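Local coordinates for DUF1460 domain-containing protein (Legionella pneumophila subsp. pneumophila, PDB 2IM9) that is of unknown function but, as a member of an N-acetylmuramoyl-L-alanine amidase-like family in a papain-type peptidase clan, probably cleaves bonds in peptidoglycan, at residues N277-R282 with V294-Y299; G244-I249 with S267-A272; D153-I158 with G311-V316; L168-L173 with V219-F224. All coordinates share one frame; numbering follows the deposited sequence.

Contact 1. Residues N277-R282 with V294-Y299; sequences NELFFR and VSLIDY
Phe281 turns one edge of its ring onto the face of Tyr299: CD2 of Phe281 lies 3.7 Å above the tyrosine plane, over its centre, and the planes stand 59° apart in an edge-to-face stack. Tyr299 CG is anti to its backbone N (chi1 178°), which starts its ring toward the strand. Behind this pair the packing stays close. Leu296 CD1 sits 3.8 Å from Phe281 CB, while its other methyl, CD2, comes to 3.7 Å from CD2 of Leu279, the two leucines lying side by side and pointing the same way. Ile247 of the next strand but one touches both Phe281 and Leu296 here.

The setting is a beta hairpin, strands 278-285 and 290-295, whose second strand runs straight into helix 296-303. Phe281 N bonds to Val294 O at 2.7 Å, Val294 N returns the bond to Phe281 O, and Leu296 N, already in the helix, donates to Leu279 O at 2.9 Å. Ser295 is the N-cap residue, its OG accepting from Asp298 N at 3.1 Å.

On the solvent side the packing thins and two waters fill in. Water 1 donates to Glu278 OE2 (2.9 Å). Water 2 gives Leu279 O a second donor at 2.7 Å and accepts from Ile297 N. Phe280 CD1 touches the peptide joining Val294 to Ser295, its ring set obliquely against it.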
# COMPACT_ATOMS: atom_id res chain seq x y z
N ASN A 277 6.80 -19.94 13.37
CA ASN A 277 6.72 -20.85 12.21
C ASN A 277 5.31 -20.93 11.59
O ASN A 277 4.94 -21.94 10.96
CB ASN A 277 7.30 -22.24 12.57
CG ASN A 277 7.78 -23.04 11.36
OD1 ASN A 277 8.37 -22.50 10.43
ND2 ASN A 277 7.49 -24.32 11.36
N GLU A 278 4.54 -19.85 11.76
CA GLU A 278 3.23 -19.68 11.14
C GLU A 278 3.22 -18.34 10.40
O GLU A 278 3.79 -17.36 10.86
CB GLU A 278 2.11 -19.71 12.19
CG GLU A 278 0.67 -19.59 11.62
CD GLU A 278 -0.44 -19.83 12.65
OE1 GLU A 278 -0.15 -19.89 13.87
OE2 GLU A 278 -1.62 -19.93 12.24
N LEU A 279 2.56 -18.29 9.25
CA LEU A 279 2.61 -17.08 8.43
C LEU A 279 1.36 -16.23 8.64
O LEU A 279 0.23 -16.70 8.44
CB LEU A 279 2.78 -17.45 6.96
CG LEU A 279 2.87 -16.32 5.93
CD1 LEU A 279 4.00 -15.37 6.27
CD2 LEU A 279 3.06 -16.98 4.55
N PHE A 280 1.59 -14.96 9.00
CA PHE A 280 0.53 -13.99 9.23
C PHE A 280 0.50 -12.89 8.17
O PHE A 280 1.51 -12.57 7.54
CB PHE A 280 0.63 -13.41 10.65
CG PHE A 280 0.37 -14.44 11.72
CD1 PHE A 280 -0.92 -14.65 12.21
CD2 PHE A 280 1.40 -15.26 12.17
CE1 PHE A 280 -1.16 -15.65 13.17
CE2 PHE A 280 1.16 -16.24 13.12
CZ PHE A 280 -0.12 -16.43 13.62
N PHE A 281 -0.69 -12.36 7.98
CA PHE A 281 -0.93 -11.21 7.11
C PHE A 281 -1.20 -10.06 8.06
O PHE A 281 -2.22 -10.03 8.77
CB PHE A 281 -2.12 -11.52 6.21
CG PHE A 281 -2.42 -10.48 5.18
CD1 PHE A 281 -1.40 -9.81 4.49
CD2 PHE A 281 -3.74 -10.25 4.80
CE1 PHE A 281 -1.70 -8.89 3.48
CE2 PHE A 281 -4.04 -9.33 3.78
CZ PHE A 281 -3.02 -8.65 3.14
N ARG A 282 -0.24 -9.14 8.13
CA ARG A 282 -0.35 -8.01 9.04
C ARG A 282 -0.80 -6.79 8.24
O ARG A 282 -0.12 -6.37 7.33
CB ARG A 282 0.99 -7.75 9.72
CG ARG A 282 0.96 -6.60 10.74
CD ARG A 282 2.26 -6.58 11.52
NE ARG A 282 2.33 -7.69 12.47
CZ ARG A 282 3.45 -8.07 13.08
NH1 ARG A 282 4.60 -7.45 12.84
NH2 ARG A 282 3.42 -9.09 13.94
N VAL A 294 -3.60 -11.64 11.00
CA VAL A 294 -4.49 -12.79 10.75
C VAL A 294 -3.69 -13.88 10.02
O VAL A 294 -2.80 -13.58 9.23
CB VAL A 294 -5.75 -12.42 9.91
CG1 VAL A 294 -6.63 -11.37 10.61
CG2 VAL A 294 -5.36 -11.97 8.50
N SER A 295 -4.00 -15.15 10.29
CA SER A 295 -3.36 -16.24 9.54
C SER A 295 -3.50 -15.99 8.04
O SER A 295 -4.62 -15.79 7.56
CB SER A 295 -4.01 -17.59 9.88
OG SER A 295 -3.75 -18.53 8.84
N LEU A 296 -2.39 -15.99 7.30
CA LEU A 296 -2.48 -15.71 5.86
C LEU A 296 -3.24 -16.84 5.14
O LEU A 296 -4.07 -16.59 4.28
CB LEU A 296 -1.11 -15.45 5.20
CG LEU A 296 -1.19 -15.25 3.67
CD1 LEU A 296 -1.86 -13.90 3.29
CD2 LEU A 296 0.16 -15.41 2.97
N ILE A 297 -2.95 -18.08 5.52
CA ILE A 297 -3.67 -19.22 4.94
C ILE A 297 -5.18 -19.11 5.16
O ILE A 297 -5.96 -19.20 4.21
CB ILE A 297 -3.11 -20.58 5.46
CG1 ILE A 297 -1.68 -20.79 4.93
CG2 ILE A 297 -4.03 -21.74 5.04
CD1 ILE A 297 -0.93 -21.95 5.59
N ASP A 298 -5.60 -18.87 6.40
CA ASP A 298 -7.03 -18.71 6.71
C ASP A 298 -7.67 -17.52 5.98
O ASP A 298 -8.78 -17.63 5.47
CB ASP A 298 -7.25 -18.55 8.21
CG ASP A 298 -6.90 -19.79 8.98
OD1 ASP A 298 -6.69 -20.87 8.35
OD2 ASP A 298 -6.85 -19.68 10.24
N TYR A 299 -6.95 -16.40 5.93
CA TYR A 299 -7.43 -15.19 5.26
C TYR A 299 -7.72 -15.48 3.78
O TYR A 299 -8.80 -15.14 3.24
CB TYR A 299 -6.39 -14.08 5.41
CG TYR A 299 -6.76 -12.80 4.72
CD1 TYR A 299 -7.54 -11.83 5.36
CD2 TYR A 299 -6.34 -12.55 3.41
CE1 TYR A 299 -7.89 -10.65 4.72
CE2 TYR A 299 -6.71 -11.39 2.75
CZ TYR A 299 -7.48 -10.45 3.41
OH TYR A 299 -7.82 -9.29 2.75
O HOH W 1 -2.26 -20.46 9.50
O HOH W 2 -0.80 -19.03 7.59

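Contact 2. Residues G244-I249 with S267-A272; sequences GAVIEI and SHLGFA
Ile247 and Gly270 exchange two backbone bonds at the middle of this antiparallel pairing: Ile247 N to Gly270 O at 2.8 Å, and a more bent return from Gly270 N to Ile247 O at 3.0 Å, with 142° at the hydrogen. Toward one end Ala272 N donates to Ala245 O and Gly244 N to Ala272 O; toward the other, Ile249 N donates to His268 O and Ser267 N to Ile249 O. Alpha hydrogens add to the ladder, most closely from Leu269 CA, 3.1 Å from Ile247 O.

The apolar contacts divide between two faces. On one, Val246 CG2 meets Phe271 CE1 at 3.9 Å, and Glu248 CG runs beside Leu269 CB at 3.8 Å. On the other, Ile247 has CG1 anti to the carbonyl carbon (chi1 -62°) and reaches diagonally, its CD1 only 3.4 Å from Ala272 CB, tighter than ordinary carbon contact; Ile249 CG1 lies 3.9 Å from His268 CB.

Polar ends find partners beyond the pair: Glu248 OE1 takes a hydrogen bond from Asn142, and Ser267 OG one from Arg251. The buried His268 N has no partner in the model.

Strand 311-317 borders 246-254, and strand 278-285 borders 264-275. Helix 296-303 packs on Ile247 and Ile249, whereas helix 95-107 lies against Leu269 and Phe271; at its start Cys95 touches the His268 side chain, consistent with the cysteine-histidine pair of papain-type peptidases.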
# COMPACT_ATOMS: atom_id res chain seq x y z
N GLY A 244 8.58 -10.26 6.15
CA GLY A 244 8.67 -8.83 5.83
C GLY A 244 8.31 -8.50 4.40
O GLY A 244 8.45 -7.35 3.97
N ALA A 245 7.83 -9.49 3.63
CA ALA A 245 7.42 -9.21 2.25
C ALA A 245 6.13 -8.37 2.25
O ALA A 245 5.39 -8.34 3.25
CB ALA A 245 7.23 -10.49 1.47
N VAL A 246 5.88 -7.68 1.14
CA VAL A 246 4.62 -6.98 0.94
C VAL A 246 3.72 -7.88 0.11
O VAL A 246 4.14 -8.35 -0.97
CB VAL A 246 4.85 -5.64 0.18
CG1 VAL A 246 3.52 -5.01 -0.21
CG2 VAL A 246 5.72 -4.66 1.05
N ILE A 247 2.52 -8.15 0.64
CA ILE A 247 1.52 -9.01 -0.05
C ILE A 247 0.38 -8.15 -0.56
O ILE A 247 -0.23 -7.42 0.23
CB ILE A 247 0.91 -10.06 0.93
CG1 ILE A 247 2.00 -11.00 1.46
CG2 ILE A 247 -0.19 -10.86 0.24
CD1 ILE A 247 1.50 -11.81 2.65
N GLU A 248 0.12 -8.22 -1.86
CA GLU A 248 -1.02 -7.52 -2.48
C GLU A 248 -2.09 -8.50 -2.94
O GLU A 248 -1.79 -9.57 -3.49
CB GLU A 248 -0.54 -6.67 -3.67
CG GLU A 248 0.39 -5.54 -3.24
CD GLU A 248 1.14 -4.86 -4.38
OE1 GLU A 248 1.03 -5.31 -5.55
OE2 GLU A 248 1.83 -3.86 -4.09
N ILE A 249 -3.35 -8.12 -2.72
CA ILE A 249 -4.46 -8.99 -3.05
C ILE A 249 -4.95 -8.63 -4.45
O ILE A 249 -5.30 -7.47 -4.69
CB ILE A 249 -5.61 -8.85 -2.01
CG1 ILE A 249 -5.12 -9.15 -0.58
CG2 ILE A 249 -6.82 -9.70 -2.43
CD1 ILE A 249 -4.40 -10.49 -0.40
N SER A 267 -6.79 -4.82 -4.57
CA SER A 267 -7.88 -4.39 -3.68
C SER A 267 -7.42 -4.17 -2.24
O SER A 267 -8.11 -3.50 -1.44
CB SER A 267 -9.01 -5.42 -3.70
OG SER A 267 -8.53 -6.72 -3.40
N HIS A 268 -6.24 -4.70 -1.90
CA HIS A 268 -5.75 -4.66 -0.52
C HIS A 268 -4.27 -5.05 -0.47
O HIS A 268 -3.74 -5.66 -1.41
CB HIS A 268 -6.58 -5.61 0.36
CG HIS A 268 -6.37 -5.43 1.83
ND1 HIS A 268 -6.17 -6.48 2.70
CD2 HIS A 268 -6.34 -4.31 2.59
CE1 HIS A 268 -6.02 -6.02 3.93
NE2 HIS A 268 -6.12 -4.70 3.89
N LEU A 269 -3.61 -4.67 0.62
CA LEU A 269 -2.22 -5.08 0.83
C LEU A 269 -1.81 -5.02 2.28
O LEU A 269 -2.51 -4.44 3.12
CB LEU A 269 -1.25 -4.29 -0.06
CG LEU A 269 -0.96 -2.82 0.29
CD1 LEU A 269 0.26 -2.36 -0.50
CD2 LEU A 269 -2.12 -1.97 -0.07
N GLY A 270 -0.66 -5.62 2.58
CA GLY A 270 -0.17 -5.71 3.96
C GLY A 270 1.16 -6.44 3.93
O GLY A 270 1.74 -6.65 2.84
N PHE A 271 1.63 -6.87 5.10
CA PHE A 271 2.92 -7.54 5.21
C PHE A 271 2.77 -9.01 5.55
O PHE A 271 1.81 -9.41 6.24
CB PHE A 271 3.77 -6.90 6.32
CG PHE A 271 4.16 -5.48 6.05
CD1 PHE A 271 5.16 -5.18 5.14
CD2 PHE A 271 3.52 -4.43 6.70
CE1 PHE A 271 5.53 -3.86 4.88
CE2 PHE A 271 3.88 -3.10 6.46
CZ PHE A 271 4.89 -2.81 5.55
N ALA A 272 3.70 -9.81 5.04
CA ALA A 272 3.86 -11.21 5.42
C ALA A 272 4.76 -11.24 6.63
O ALA A 272 5.90 -10.79 6.56
CB ALA A 272 4.50 -12.02 4.28

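Contact 3. Residues D153-I158 with G311-V316; sequences DITFSI and GINIQV
Ile154 and Val316 cross at about a right angle, with CD1 of Ile154 3.7 Å from CG1 of Val316. Beside them Ile154 CG1 comes to 3.9 Å from CG2 of Ile314, again roughly perpendicular, and Ile158 reaches tip to tip toward Ile314. Ile314 is modelled in two conformers, so the details of both its side-chain contacts are doubtful.

Outward from this centre the backbones take over. The short strand 151-153 pairs antiparallel with 311-317 up to the non-hydrogen-bonded pair Asp153-Gln315; one more bond, Ile154 N to Ile314 O at 2.9 Å, follows before the chain leaves the sheet in a 3-10 turn at 155-157.

Thr155 then stands in for a strand partner, its OG1 accepting from Ile314 N at 2.9 Å in a nearly straight bond. That hydroxyl lies beside its own backbone N (chi1 -50°), and both donate to Asp153 OD1, OG1 at 2.7 Å and N at 2.9 Å, the latter closing an Asx turn. At the polar edge Asp153 OD2 receives Asn313 ND2 at 2.8 Å, on its syn side but well out of the carboxylate plane. The acceptor is nearly coplanar with the amide, and the two flat groups stand 84° apart. ND2 also donates to Pro220 O on strand 214-223.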
# COMPACT_ATOMS: atom_id res chain seq x y z
N ASP A 153 9.61 -7.41 -7.30
CA ASP A 153 8.51 -8.37 -7.40
C ASP A 153 9.15 -9.75 -7.49
O ASP A 153 9.93 -10.03 -8.42
CB ASP A 153 7.67 -8.05 -8.65
CG ASP A 153 6.38 -8.86 -8.74
OD1 ASP A 153 6.40 -10.06 -8.37
OD2 ASP A 153 5.35 -8.31 -9.21
N ILE A 154 8.84 -10.60 -6.52
CA ILE A 154 9.36 -11.97 -6.50
C ILE A 154 8.30 -13.04 -6.71
O ILE A 154 8.57 -14.24 -6.52
CB ILE A 154 10.17 -12.25 -5.22
CG1 ILE A 154 9.29 -12.19 -3.97
CG2 ILE A 154 11.34 -11.26 -5.12
CD1 ILE A 154 9.83 -13.06 -2.85
N THR A 155 7.10 -12.63 -7.14
CA THR A 155 5.97 -13.55 -7.32
C THR A 155 6.33 -14.80 -8.12
O THR A 155 6.04 -15.93 -7.69
CB THR A 155 4.77 -12.82 -7.97
OG1 THR A 155 4.53 -11.60 -7.24
CG2 THR A 155 3.52 -13.70 -7.96
N PHE A 156 6.99 -14.61 -9.26
CA PHE A 156 7.34 -15.77 -10.11
C PHE A 156 8.38 -16.71 -9.49
O PHE A 156 8.48 -17.86 -9.91
CB PHE A 156 7.81 -15.33 -11.50
CG PHE A 156 6.71 -15.19 -12.50
CD1 PHE A 156 6.06 -13.97 -12.68
CD2 PHE A 156 6.31 -16.29 -13.28
CE1 PHE A 156 5.02 -13.85 -13.62
CE2 PHE A 156 5.28 -16.17 -14.23
CZ PHE A 156 4.64 -14.96 -14.40
N SER A 157 9.16 -16.21 -8.53
CA SER A 157 10.19 -17.02 -7.89
C SER A 157 9.61 -18.02 -6.88
O SER A 157 10.34 -18.86 -6.32
CB SER A 157 11.22 -16.14 -7.18
OG SER A 157 10.70 -15.70 -5.94
N ILE A 158 8.31 -17.94 -6.64
CA ILE A 158 7.66 -18.87 -5.74
C ILE A 158 7.18 -20.02 -6.61
O ILE A 158 6.17 -19.92 -7.30
CB ILE A 158 6.54 -18.20 -4.93
CG1 ILE A 158 7.17 -17.15 -4.00
CG2 ILE A 158 5.74 -19.24 -4.12
CD1 ILE A 158 6.25 -16.11 -3.55
N GLY A 311 -5.88 -14.25 -6.39
CA GLY A 311 -4.57 -14.62 -5.84
C GLY A 311 -3.77 -13.48 -5.25
O GLY A 311 -4.32 -12.43 -4.90
N ILE A 312 -2.46 -13.69 -5.12
CA ILE A 312 -1.60 -12.70 -4.44
C ILE A 312 -0.31 -12.37 -5.20
O ILE A 312 0.24 -13.20 -5.90
CB ILE A 312 -1.21 -13.19 -3.03
CG1 ILE A 312 -0.44 -14.51 -3.06
CG2 ILE A 312 -2.46 -13.24 -2.13
CD1 ILE A 312 0.08 -14.95 -1.67
N ASN A 313 0.17 -11.14 -5.01
CA ASN A 313 1.46 -10.69 -5.55
C ASN A 313 2.39 -10.49 -4.36
O ASN A 313 1.94 -10.06 -3.29
CB ASN A 313 1.26 -9.39 -6.36
CG ASN A 313 2.57 -8.74 -6.80
OD1 ASN A 313 3.23 -8.04 -6.02
ND2 ASN A 313 2.93 -8.94 -8.05
N ILE A 314 3.67 -10.82 -4.55
CA ILE A 314 4.65 -10.74 -3.46
C ILE A 314 5.84 -9.89 -3.90
O ILE A 314 6.45 -10.14 -4.93
CB ILE A 314 5.17 -12.14 -3.02
CG1 ILE A 314 4.00 -13.10 -2.68
CG2 ILE A 314 6.09 -12.03 -1.80
CD1 ILE A 314 3.49 -13.90 -3.86
N GLN A 315 6.17 -8.89 -3.07
CA GLN A 315 7.33 -8.03 -3.30
C GLN A 315 8.20 -8.02 -2.06
O GLN A 315 7.72 -8.21 -0.94
CB GLN A 315 6.87 -6.61 -3.57
CG GLN A 315 6.22 -6.45 -4.93
CD GLN A 315 5.81 -5.03 -5.15
OE1 GLN A 315 4.84 -4.56 -4.53
NE2 GLN A 315 6.55 -4.33 -6.00
N VAL A 316 9.50 -7.81 -2.25
CA VAL A 316 10.41 -7.68 -1.12
C VAL A 316 11.11 -6.34 -1.19
O VAL A 316 11.17 -5.72 -2.25
CB VAL A 316 11.46 -8.80 -1.05
CG1 VAL A 316 10.79 -10.16 -0.84
CG2 VAL A 316 12.31 -8.81 -2.32

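Contact 4. Residues L168-L173 with V219-F224; sequences LYANAL and VPYIPF
Val219 and Ala170 form a hydrogen-bonded antiparallel pair, Val219 N giving to Ala170 O at 2.8 Å and Ala170 N to Val219 O at 2.9 Å, with their side chains on the same face. Pro220 has no N-H to give, but it falls opposite Tyr169 at a non-hydrogen-bonded position, where the strand asks for none across the pair; its CA instead approaches Leu168 O at 3.3 Å.

Tyr221 exchanges two backbone bonds with Leu168, the one from Leu168 N to Tyr221 O measuring 2.8 Å. Its CG lies between the backbone N and the carbonyl carbon (chi1 71°), and the ring comes in against the first strand. Leu168 CB stands off-centre over the ring, 4.2 Å from the Tyr221 centroid, in a CH-pi contact. The ring edge meets the peptide joining Tyr169 to Ala170, with Tyr221 CD2 3.8 Å from Ala170 CB. Water 3 bonds both Tyr221 OH (2.9 Å) and Tyr169 O. Ile222 bonds through its backbone to Ile312, which places strand 214-223 between 168-175 and 311-317 in the curled antiparallel sheet. Next comes Pro223, the N-cap residue of helix 224-227, which sets CB 3.8 Å from Leu168 CD1.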
# COMPACT_ATOMS: atom_id res chain seq x y z
N LEU A 168 0.57 -16.25 -12.70
CA LEU A 168 -0.18 -15.80 -13.88
C LEU A 168 -0.10 -14.27 -13.92
O LEU A 168 0.45 -13.66 -13.01
CB LEU A 168 -1.64 -16.23 -13.77
CG LEU A 168 -1.86 -17.75 -13.63
CD1 LEU A 168 -3.31 -18.08 -13.26
CD2 LEU A 168 -1.40 -18.46 -14.91
N TYR A 169 -0.63 -13.66 -14.98
CA TYR A 169 -0.64 -12.19 -15.09
C TYR A 169 -2.05 -11.64 -14.98
O TYR A 169 -2.98 -12.12 -15.66
CB TYR A 169 -0.04 -11.73 -16.43
CG TYR A 169 1.42 -12.09 -16.66
CD1 TYR A 169 2.44 -11.37 -16.05
CD2 TYR A 169 1.76 -13.13 -17.53
CE1 TYR A 169 3.77 -11.69 -16.27
CE2 TYR A 169 3.09 -13.46 -17.77
CZ TYR A 169 4.09 -12.74 -17.14
OH TYR A 169 5.40 -13.09 -17.39
N ALA A 170 -2.21 -10.65 -14.11
CA ALA A 170 -3.45 -9.87 -14.05
C ALA A 170 -3.22 -8.56 -14.78
O ALA A 170 -2.17 -7.94 -14.64
CB ALA A 170 -3.82 -9.59 -12.62
N ASN A 171 -4.22 -8.13 -15.56
CA ASN A 171 -4.16 -6.85 -16.24
C ASN A 171 -5.41 -6.04 -15.94
O ASN A 171 -6.52 -6.58 -15.87
CB ASN A 171 -4.07 -7.03 -17.75
CG ASN A 171 -3.05 -8.06 -18.16
OD1 ASN A 171 -3.39 -9.04 -18.83
ND2 ASN A 171 -1.81 -7.88 -17.74
N ALA A 172 -5.23 -4.74 -15.74
CA ALA A 172 -6.37 -3.84 -15.70
C ALA A 172 -5.98 -2.64 -16.52
O ALA A 172 -4.84 -2.20 -16.45
CB ALA A 172 -6.66 -3.43 -14.28
N LEU A 173 -6.93 -2.12 -17.28
CA LEU A 173 -6.66 -0.90 -18.04
C LEU A 173 -7.04 0.28 -17.16
O LEU A 173 -8.23 0.55 -16.94
CB LEU A 173 -7.44 -0.89 -19.35
CG LEU A 173 -7.08 0.29 -20.25
CD1 LEU A 173 -5.63 0.23 -20.66
CD2 LEU A 173 -7.99 0.28 -21.46
N VAL A 219 0.45 -7.45 -13.66
CA VAL A 219 0.71 -7.76 -12.26
C VAL A 219 0.80 -9.27 -12.08
O VAL A 219 -0.23 -9.96 -12.17
CB VAL A 219 -0.42 -7.24 -11.35
CG1 VAL A 219 -0.11 -7.58 -9.87
CG2 VAL A 219 -0.61 -5.70 -11.55
N PRO A 220 2.01 -9.78 -11.78
CA PRO A 220 2.08 -11.22 -11.52
C PRO A 220 1.27 -11.60 -10.29
O PRO A 220 1.19 -10.81 -9.32
CB PRO A 220 3.58 -11.46 -11.28
CG PRO A 220 4.26 -10.31 -11.99
CD PRO A 220 3.34 -9.15 -11.69
N TYR A 221 0.67 -12.78 -10.30
CA TYR A 221 0.02 -13.28 -9.08
C TYR A 221 0.07 -14.79 -9.02
O TYR A 221 0.03 -15.47 -10.06
CB TYR A 221 -1.43 -12.75 -8.92
CG TYR A 221 -2.44 -13.34 -9.88
CD1 TYR A 221 -3.29 -14.38 -9.48
CD2 TYR A 221 -2.56 -12.86 -11.19
CE1 TYR A 221 -4.25 -14.93 -10.36
CE2 TYR A 221 -3.50 -13.44 -12.09
CZ TYR A 221 -4.33 -14.45 -11.66
OH TYR A 221 -5.27 -14.99 -12.54
N ILE A 222 0.18 -15.29 -7.79
CA ILE A 222 0.07 -16.72 -7.55
C ILE A 222 -1.41 -16.98 -7.35
O ILE A 222 -2.02 -16.42 -6.44
CB ILE A 222 0.81 -17.14 -6.29
CG1 ILE A 222 2.30 -16.78 -6.38
CG2 ILE A 222 0.71 -18.66 -6.07
CD1 ILE A 222 3.01 -16.96 -5.07
N PRO A 223 -1.99 -17.83 -8.21
CA PRO A 223 -3.43 -18.09 -8.17
C PRO A 223 -3.86 -19.01 -7.03
O PRO A 223 -3.08 -19.87 -6.60
CB PRO A 223 -3.66 -18.81 -9.50
CG PRO A 223 -2.42 -19.50 -9.76
CD PRO A 223 -1.33 -18.58 -9.29
N PHE A 224 -5.10 -18.86 -6.58
CA PHE A 224 -5.66 -19.72 -5.54
C PHE A 224 -5.75 -21.17 -6.01
O PHE A 224 -5.70 -22.09 -5.19
CB PHE A 224 -7.03 -19.24 -5.06
CG PHE A 224 -7.01 -17.93 -4.31
CD1 PHE A 224 -5.90 -17.55 -3.55
CD2 PHE A 224 -8.11 -17.07 -4.37
CE1 PHE A 224 -5.89 -16.35 -2.86
CE2 PHE A 224 -8.12 -15.88 -3.67
CZ PHE A 224 -7.00 -15.50 -2.92
O HOH W 3 -4.93 -14.11 -15.24

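All four contacts belong to one curled antiparallel sheet. Across it the strands run 168-175, 214-223, 311-317, 246-254, 264-275, 278-285 and 290-295, with 151-153 also pairing with 311-317. Contact 4 therefore lies toward one end and contact 1 toward the other, their centres about 21 Å apart. Contacts 2 and 3 bridge them: contact 1 touches contact 2 (centres about 11 Å apart), contact 2 touches contact 3 and contact 3 touches contact 4 (about 10 Å each). Along the chain contacts 4, 2 and 1 follow in series, all enclosed by contact 3. Strand 311-317 pairs with 151-153, 214-223 and 246-254, so one late strand holds together parts far apart in sequence.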